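Local coordinates for OmpT protein (Vibrio cholerae serotype O1, PDB 6EHD), which is a porin of the outer membrane, a beta barrel that probably lets ions and small solutes diffuse through it without strong specificity, at residues Tyr95-Arg109 and Glu286-Lys300. The protein carries 1 engineered substitution. Numbering follows the deposited sequence.
With C8E ((hydroxyethyloxy)tri(ethyloxy)octane), chain F; C8E ((hydroxyethyloxy)tri(ethyloxy)octane), chain G.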
loop_
_atom_site.group_PDB
_atom_site.type_symbol
_atom_site.label_atom_id
_atom_site.label_comp_id
_atom_site.label_asym_id
_atom_site.label_seq_id
_atom_site.Cartn_x
_atom_site.Cartn_y
_atom_site.Cartn_z
ATOM N N TYR A 95 -4.441 -0.120 -4.791
ATOM C CA TYR A 95 -3.961 -1.367 -4.216
ATOM C C TYR A 95 -4.280 -2.575 -5.156
ATOM O O TYR A 95 -4.069 -2.448 -6.436
ATOM C CB TYR A 95 -4.445 -1.537 -2.736
ATOM C CG TYR A 95 -3.530 -2.397 -1.866
ATOM C CD1 TYR A 95 -2.136 -2.104 -1.725
ATOM C CD2 TYR A 95 -4.031 -3.503 -1.103
ATOM C CE1 TYR A 95 -1.289 -2.891 -0.962
ATOM C CE2 TYR A 95 -3.158 -4.240 -0.251
ATOM C CZ TYR A 95 -1.794 -3.980 -0.204
ATOM O OH TYR A 95 -0.933 -4.726 0.618
ATOM N N GLY A 96 -4.781 -3.682 -4.590
ATOM C CA GLY A 96 -5.027 -4.934 -5.395
ATOM C C GLY A 96 -5.461 -6.031 -4.461
ATOM O O GLY A 96 -5.839 -5.730 -3.318
ATOM N N ALA A 97 -5.429 -7.267 -4.935
ATOM C CA ALA A 97 -6.011 -8.411 -4.249
ATOM C C ALA A 97 -5.058 -8.984 -3.162
ATOM O O ALA A 97 -4.556 -10.100 -3.251
ATOM C CB ALA A 97 -6.460 -9.518 -5.273
ATOM N N ASP A 98 -4.894 -8.186 -2.091
ATOM C CA ASP A 98 -4.270 -8.602 -0.858
ATOM C C ASP A 98 -5.217 -8.221 0.322
ATOM O O ASP A 98 -5.502 -6.968 0.467
ATOM C CB ASP A 98 -2.852 -7.948 -0.634
ATOM C CG ASP A 98 -2.385 -8.042 0.876
ATOM O OD1 ASP A 98 -2.665 -9.092 1.537
ATOM O OD2 ASP A 98 -1.782 -7.062 1.392
ATOM N N TYR A 99 -5.769 -9.215 1.033
ATOM C CA TYR A 99 -6.746 -9.009 2.073
ATOM C C TYR A 99 -6.171 -9.314 3.453
ATOM O O TYR A 99 -6.909 -9.398 4.428
ATOM C CB TYR A 99 -7.990 -9.837 1.797
ATOM C CG TYR A 99 -8.610 -9.549 0.429
ATOM C CD1 TYR A 99 -8.783 -8.244 -0.053
ATOM C CD2 TYR A 99 -8.985 -10.594 -0.375
ATOM C CE1 TYR A 99 -9.248 -8.006 -1.351
ATOM C CE2 TYR A 99 -9.477 -10.366 -1.678
ATOM C CZ TYR A 99 -9.649 -9.083 -2.147
ATOM O OH TYR A 99 -10.184 -8.897 -3.457
ATOM N N SER A 100 -4.838 -9.400 3.552
ATOM C CA SER A 100 -4.184 -9.719 4.843
ATOM C C SER A 100 -4.049 -8.517 5.816
ATOM O O SER A 100 -4.193 -7.332 5.432
ATOM C CB SER A 100 -2.766 -10.283 4.530
ATOM O OG SER A 100 -1.872 -9.283 4.043
ATOM N N TYR A 101 -3.721 -8.833 7.088
ATOM C CA TYR A 101 -3.399 -7.855 8.154
ATOM C C TYR A 101 -1.874 -7.740 8.414
ATOM O O TYR A 101 -1.464 -6.764 8.991
ATOM C CB TYR A 101 -4.109 -8.242 9.453
ATOM C CG TYR A 101 -5.480 -7.754 9.575
ATOM C CD1 TYR A 101 -5.729 -6.502 10.109
ATOM C CD2 TYR A 101 -6.572 -8.535 9.189
ATOM C CE1 TYR A 101 -7.060 -6.013 10.144
ATOM C CE2 TYR A 101 -7.888 -8.070 9.298
ATOM C CZ TYR A 101 -8.123 -6.788 9.809
ATOM O OH TYR A 101 -9.434 -6.282 9.896
ATOM N N PHE A 102 -1.025 -8.684 7.955
ATOM C CA PHE A 102 0.409 -8.733 8.232
ATOM C C PHE A 102 1.383 -9.070 7.101
ATOM O O PHE A 102 2.372 -8.362 6.899
ATOM C CB PHE A 102 0.759 -9.716 9.401
ATOM C CG PHE A 102 0.273 -9.312 10.763
ATOM C CD1 PHE A 102 0.920 -8.356 11.464
ATOM C CD2 PHE A 102 -0.892 -9.942 11.311
ATOM C CE1 PHE A 102 0.477 -8.006 12.766
ATOM C CE2 PHE A 102 -1.294 -9.621 12.641
ATOM C CZ PHE A 102 -0.599 -8.658 13.325
ATOM N N PHE A 103 1.117 -10.125 6.330
ATOM C CA PHE A 103 2.189 -10.747 5.503
ATOM C C PHE A 103 2.052 -10.626 3.975
ATOM O O PHE A 103 3.009 -10.830 3.260
ATOM C CB PHE A 103 2.324 -12.232 5.874
ATOM C CG PHE A 103 2.656 -12.476 7.367
ATOM C CD1 PHE A 103 3.812 -11.867 7.916
ATOM C CD2 PHE A 103 1.794 -13.203 8.181
ATOM C CE1 PHE A 103 4.108 -12.026 9.307
ATOM C CE2 PHE A 103 2.085 -13.349 9.554
ATOM C CZ PHE A 103 3.262 -12.773 10.081
ATOM N N GLY A 104 0.831 -10.381 3.481
ATOM C CA GLY A 104 0.608 -10.227 2.003
ATOM C C GLY A 104 0.955 -8.896 1.433
ATOM O O GLY A 104 1.393 -7.989 2.165
ATOM N N GLY A 105 0.746 -8.772 0.108
ATOM C CA GLY A 105 1.145 -7.632 -0.731
ATOM C C GLY A 105 2.382 -7.893 -1.589
ATOM O O GLY A 105 2.872 -6.964 -2.249
ATOM N N THR A 106 2.943 -9.110 -1.559
ATOM C CA THR A 106 4.222 -9.329 -2.258
ATOM C C THR A 106 4.062 -9.192 -3.789
ATOM O O THR A 106 5.059 -8.900 -4.476
ATOM C CB THR A 106 4.872 -10.702 -2.046
ATOM O OG1 THR A 106 4.017 -11.766 -2.495
ATOM C CG2 THR A 106 5.125 -10.893 -0.487
ATOM N N GLY A 107 2.853 -9.430 -4.298
ATOM C CA GLY A 107 2.563 -9.374 -5.764
ATOM C C GLY A 107 2.200 -7.970 -6.275
ATOM O O GLY A 107 1.869 -7.785 -7.478
ATOM N N LEU A 108 2.229 -6.936 -5.386
ATOM C CA LEU A 108 1.841 -5.594 -5.770
ATOM C C LEU A 108 3.127 -4.794 -5.858
ATOM O O LEU A 108 3.884 -4.742 -4.884
ATOM C CB LEU A 108 0.777 -5.011 -4.818
ATOM C CG LEU A 108 -0.440 -5.902 -4.575
ATOM C CD1 LEU A 108 -1.395 -5.255 -3.568
ATOM C CD2 LEU A 108 -1.266 -6.295 -5.840
ATOM N N ARG A 109 3.463 -4.332 -7.080
ATOM C CA ARG A 109 4.859 -3.946 -7.348
ATOM C C ARG A 109 5.101 -2.411 -7.518
ATOM O O ARG A 109 6.131 -2.003 -8.041
ATOM C CB ARG A 109 5.362 -4.668 -8.608
ATOM C CG ARG A 109 5.194 -6.180 -8.607
ATOM C CD ARG A 109 5.678 -6.887 -7.315
ATOM N NE ARG A 109 7.096 -6.559 -7.015
ATOM C CZ ARG A 109 7.612 -6.256 -5.827
ATOM N NH1 ARG A 109 6.890 -6.291 -4.707
ATOM N NH2 ARG A 109 8.929 -5.938 -5.733
ATOM N N GLU A 286 -3.145 -14.324 12.245
ATOM C CA GLU A 286 -2.756 -14.746 10.920
ATOM C C GLU A 286 -1.530 -15.634 10.909
ATOM O O GLU A 286 -0.555 -15.412 11.632
ATOM C CB GLU A 286 -2.444 -13.402 10.092
ATOM C CG GLU A 286 -2.219 -13.584 8.590
ATOM C CD GLU A 286 -2.099 -12.163 7.912
ATOM O OE1 GLU A 286 -3.110 -11.388 8.101
ATOM O OE2 GLU A 286 -1.068 -11.902 7.262
ATOM N N TYR A 287 -1.542 -16.588 9.971
ATOM C CA TYR A 287 -0.330 -17.387 9.635
ATOM C C TYR A 287 0.132 -17.031 8.209
ATOM O O TYR A 287 -0.708 -16.935 7.281
ATOM C CB TYR A 287 -0.761 -18.851 9.650
ATOM C CG TYR A 287 0.252 -19.821 9.033
ATOM C CD1 TYR A 287 1.546 -19.934 9.546
ATOM C CD2 TYR A 287 -0.045 -20.540 7.848
ATOM C CE1 TYR A 287 2.499 -20.834 8.956
ATOM C CE2 TYR A 287 0.911 -21.390 7.237
ATOM C CZ TYR A 287 2.171 -21.553 7.818
ATOM O OH TYR A 287 3.098 -22.458 7.234
ATOM N N GLY A 288 1.432 -16.860 8.066
ATOM C CA GLY A 288 2.112 -16.614 6.796
ATOM C C GLY A 288 3.261 -17.627 6.503
ATOM O O GLY A 288 4.136 -17.793 7.336
ATOM N N TYR A 289 3.231 -18.242 5.297
ATOM C CA TYR A 289 4.309 -19.157 4.813
ATOM C C TYR A 289 5.002 -18.488 3.626
ATOM O O TYR A 289 4.295 -18.099 2.624
ATOM C CB TYR A 289 3.679 -20.480 4.393
ATOM C CG TYR A 289 4.738 -21.348 3.693
ATOM C CD1 TYR A 289 5.649 -22.118 4.438
ATOM C CD2 TYR A 289 4.866 -21.330 2.317
ATOM C CE1 TYR A 289 6.622 -22.898 3.788
ATOM C CE2 TYR A 289 5.845 -22.136 1.651
ATOM C CZ TYR A 289 6.694 -22.911 2.407
ATOM O OH TYR A 289 7.679 -23.677 1.782
ATOM N N GLY A 290 6.321 -18.222 3.721
ATOM C CA GLY A 290 7.092 -17.619 2.639
ATOM C C GLY A 290 8.224 -18.555 2.127
ATOM O O GLY A 290 8.825 -19.262 2.938
ATOM N N ASP A 291 8.488 -18.564 0.819
ATOM C CA ASP A 291 9.663 -19.317 0.255
ATOM C C ASP A 291 10.164 -18.608 -0.975
ATOM O O ASP A 291 9.395 -18.453 -1.958
ATOM C CB ASP A 291 9.238 -20.730 -0.064
ATOM C CG ASP A 291 10.452 -21.668 -0.372
ATOM O OD1 ASP A 291 11.407 -21.636 0.378
ATOM O OD2 ASP A 291 10.428 -22.308 -1.402
ATOM N N GLY A 292 11.448 -18.207 -0.962
ATOM C CA GLY A 292 12.053 -17.584 -2.109
ATOM C C GLY A 292 12.350 -16.151 -1.941
ATOM O O GLY A 292 12.561 -15.671 -0.795
ATOM N N THR A 293 12.338 -15.424 -3.060
ATOM C CA THR A 293 12.785 -14.047 -3.157
ATOM C C THR A 293 11.676 -12.966 -3.254
ATOM O O THR A 293 10.689 -13.236 -3.954
ATOM C CB THR A 293 13.645 -13.954 -4.433
ATOM O OG1 THR A 293 14.825 -14.786 -4.247
ATOM C CG2 THR A 293 14.071 -12.541 -4.740
ATOM N N THR A 294 11.854 -11.828 -2.573
ATOM C CA THR A 294 11.193 -10.536 -2.909
ATOM C C THR A 294 12.221 -9.464 -3.111
ATOM O O THR A 294 13.202 -9.457 -2.314
ATOM C CB THR A 294 10.117 -10.113 -1.861
ATOM O OG1 THR A 294 9.525 -8.859 -2.213
ATOM C CG2 THR A 294 10.691 -9.936 -0.449
ATOM N N LEU A 295 12.032 -8.563 -4.104
ATOM C CA LEU A 295 12.812 -7.322 -4.226
ATOM C C LEU A 295 12.368 -6.187 -3.285
ATOM O O LEU A 295 12.929 -5.111 -3.326
ATOM C CB LEU A 295 12.953 -6.839 -5.669
ATOM C CG LEU A 295 13.472 -7.953 -6.594
ATOM C CD1 LEU A 295 13.541 -7.424 -8.014
ATOM C CD2 LEU A 295 14.804 -8.495 -6.100
ATOM N N GLY A 296 11.306 -6.422 -2.479
ATOM C CA GLY A 296 10.802 -5.421 -1.504
ATOM C C GLY A 296 9.271 -5.303 -1.685
ATOM O O GLY A 296 8.808 -5.345 -2.818
ATOM N N TYR A 297 8.509 -5.150 -0.601
ATOM C CA TYR A 297 7.031 -4.885 -0.708
ATOM C C TYR A 297 6.535 -4.171 0.538
ATOM O O TYR A 297 7.244 -4.146 1.552
ATOM C CB TYR A 297 6.295 -6.205 -0.977
ATOM C CG TYR A 297 6.082 -7.176 0.231
ATOM C CD1 TYR A 297 7.113 -8.031 0.686
ATOM C CD2 TYR A 297 4.864 -7.190 0.962
ATOM C CE1 TYR A 297 6.980 -8.877 1.781
ATOM C CE2 TYR A 297 4.693 -8.071 1.981
ATOM C CZ TYR A 297 5.750 -8.895 2.451
ATOM O OH TYR A 297 5.543 -9.777 3.470
ATOM N N THR A 298 5.290 -3.675 0.445
ATOM C CA THR A 298 4.591 -3.002 1.524
ATOM C C THR A 298 3.276 -3.720 1.846
ATOM O O THR A 298 2.576 -4.128 0.935
ATOM C CB THR A 298 4.342 -1.466 1.119
ATOM O OG1 THR A 298 3.080 -0.985 1.546
ATOM C CG2 THR A 298 4.431 -1.203 -0.328
ATOM N N ASN A 299 3.055 -4.097 3.107
ATOM C CA ASN A 299 1.768 -4.685 3.520
ATOM C C ASN A 299 0.904 -3.500 3.933
ATOM O O ASN A 299 1.228 -2.828 4.993
ATOM C CB ASN A 299 1.981 -5.646 4.693
ATOM C CG ASN A 299 0.676 -6.197 5.218
ATOM O OD1 ASN A 299 0.203 -5.796 6.337
ATOM N ND2 ASN A 299 0.041 -7.108 4.456
ATOM N N LYS A 300 -0.151 -3.204 3.156
ATOM C CA LYS A 300 -1.021 -2.061 3.449
ATOM C C LYS A 300 -1.713 -2.198 4.814
ATOM O O LYS A 300 -1.864 -1.223 5.561
ATOM C CB LYS A 300 -2.053 -1.827 2.349
ATOM C CG LYS A 300 -2.839 -0.529 2.472
ATOM C CD LYS A 300 -3.692 -0.234 1.250
ATOM C CE LYS A 300 -4.522 1.005 1.365
ATOM N NZ LYS A 300 -5.401 1.136 0.202
HETATM O O9 C8E F . 12.150 -10.170 7.037
HETATM C C10 C8E F . 11.342 -11.328 7.110
HETATM C C11 C8E F . 9.882 -10.920 7.083
HETATM O O12 C8E F . 9.135 -12.102 6.759
HETATM C C13 C8E F . 7.815 -11.837 6.306
HETATM C C14 C8E F . 7.131 -12.992 5.594
HETATM O O15 C8E F . 7.817 -13.495 4.408
HETATM C C16 C8E F . 7.853 -12.500 3.389
HETATM C C17 C8E F . 9.007 -12.853 2.500
HETATM O O18 C8E F . 8.444 -13.595 1.442
HETATM C C19 C8E F . 8.600 -12.967 0.182
HETATM C C20 C8E F . 9.562 -13.877 -0.515
HETATM O O21 C8E F . 8.852 -15.051 -0.876
HETATM C C11 C8E G . -9.685 -6.543 4.006
HETATM O O12 C8E G . -8.974 -6.122 5.203
HETATM C C13 C8E G . -7.557 -5.951 4.940
HETATM C C14 C8E G . -6.836 -5.315 6.116
HETATM O O15 C8E G . -7.360 -3.966 6.174
HETATM C C16 C8E G . -7.419 -3.308 7.408
HETATM C C17 C8E G . -6.061 -2.784 7.511
HETATM O O18 C8E G . -6.004 -1.389 7.789
HETATM C C19 C8E G . -4.793 -0.681 8.107
HETATM C C20 C8E G . -3.742 0.298 7.458
HETATM O O21 C8E G . -2.391 0.552 8.124
HETATM O O HOH W 1 5.167 -8.636 6.168
HETATM O O HOH W 2 3.167 -4.232 -1.850
HETATM O O HOH W 3 7.737 -9.501 -4.280
#
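With CG anti to the backbone N (chi1 -171°) and the chain extended beyond it, Glu286 reaches from its strand to the loop backbone at Tyr101-Phe103, while Asn299, whose CG is likewise anti (chi1 176°), brings its amide beside Ser100 and Gly104. The Glu286 carboxylate gathers consecutive backbone N-H groups: the syn lone pair of OE1 receives Tyr101 N at 2.8 Å, and OE2 is met almost end-on by Phe103 N at 3.0 Å, with a weak bond from Phe102 N added. Glu286 OE1 is also hydrogen-bonded to Tyr248 OH. From Asn299, ND2 gives a straight bond to Gly104 O (2.8 Å) in the plane of its own amide but above that of the carbonyl, and a weak one to Ser100 OG. Ser100 is positioned in turn by Asp98, whose OD1 accepts from Ser100 N, closing an Asx turn, and also from Ser100 OG. Tyr95 OH accepts from Lys300 N at 3.1 Å and donates to Asp98 OD2; Lys300 CB lies over one ring face, Leu108 CD1 over the other. Thr106 CG2 sits centrally over the Tyr297 ring, 3.5 Å from its centroid, a CH-pi contact. Arg109 ends with NH1 and NH2 both on Gly296 O, 2.9 and 3.0 Å away, and its NE forms a salt bridge with Glu230. This contact joins the loop following helix 90-94, folded into the barrel lumen like the constriction loop of general porins, to wall strand 281-291 and the inward excursion 293-299, which pairs with strands 304-307 and 309-311.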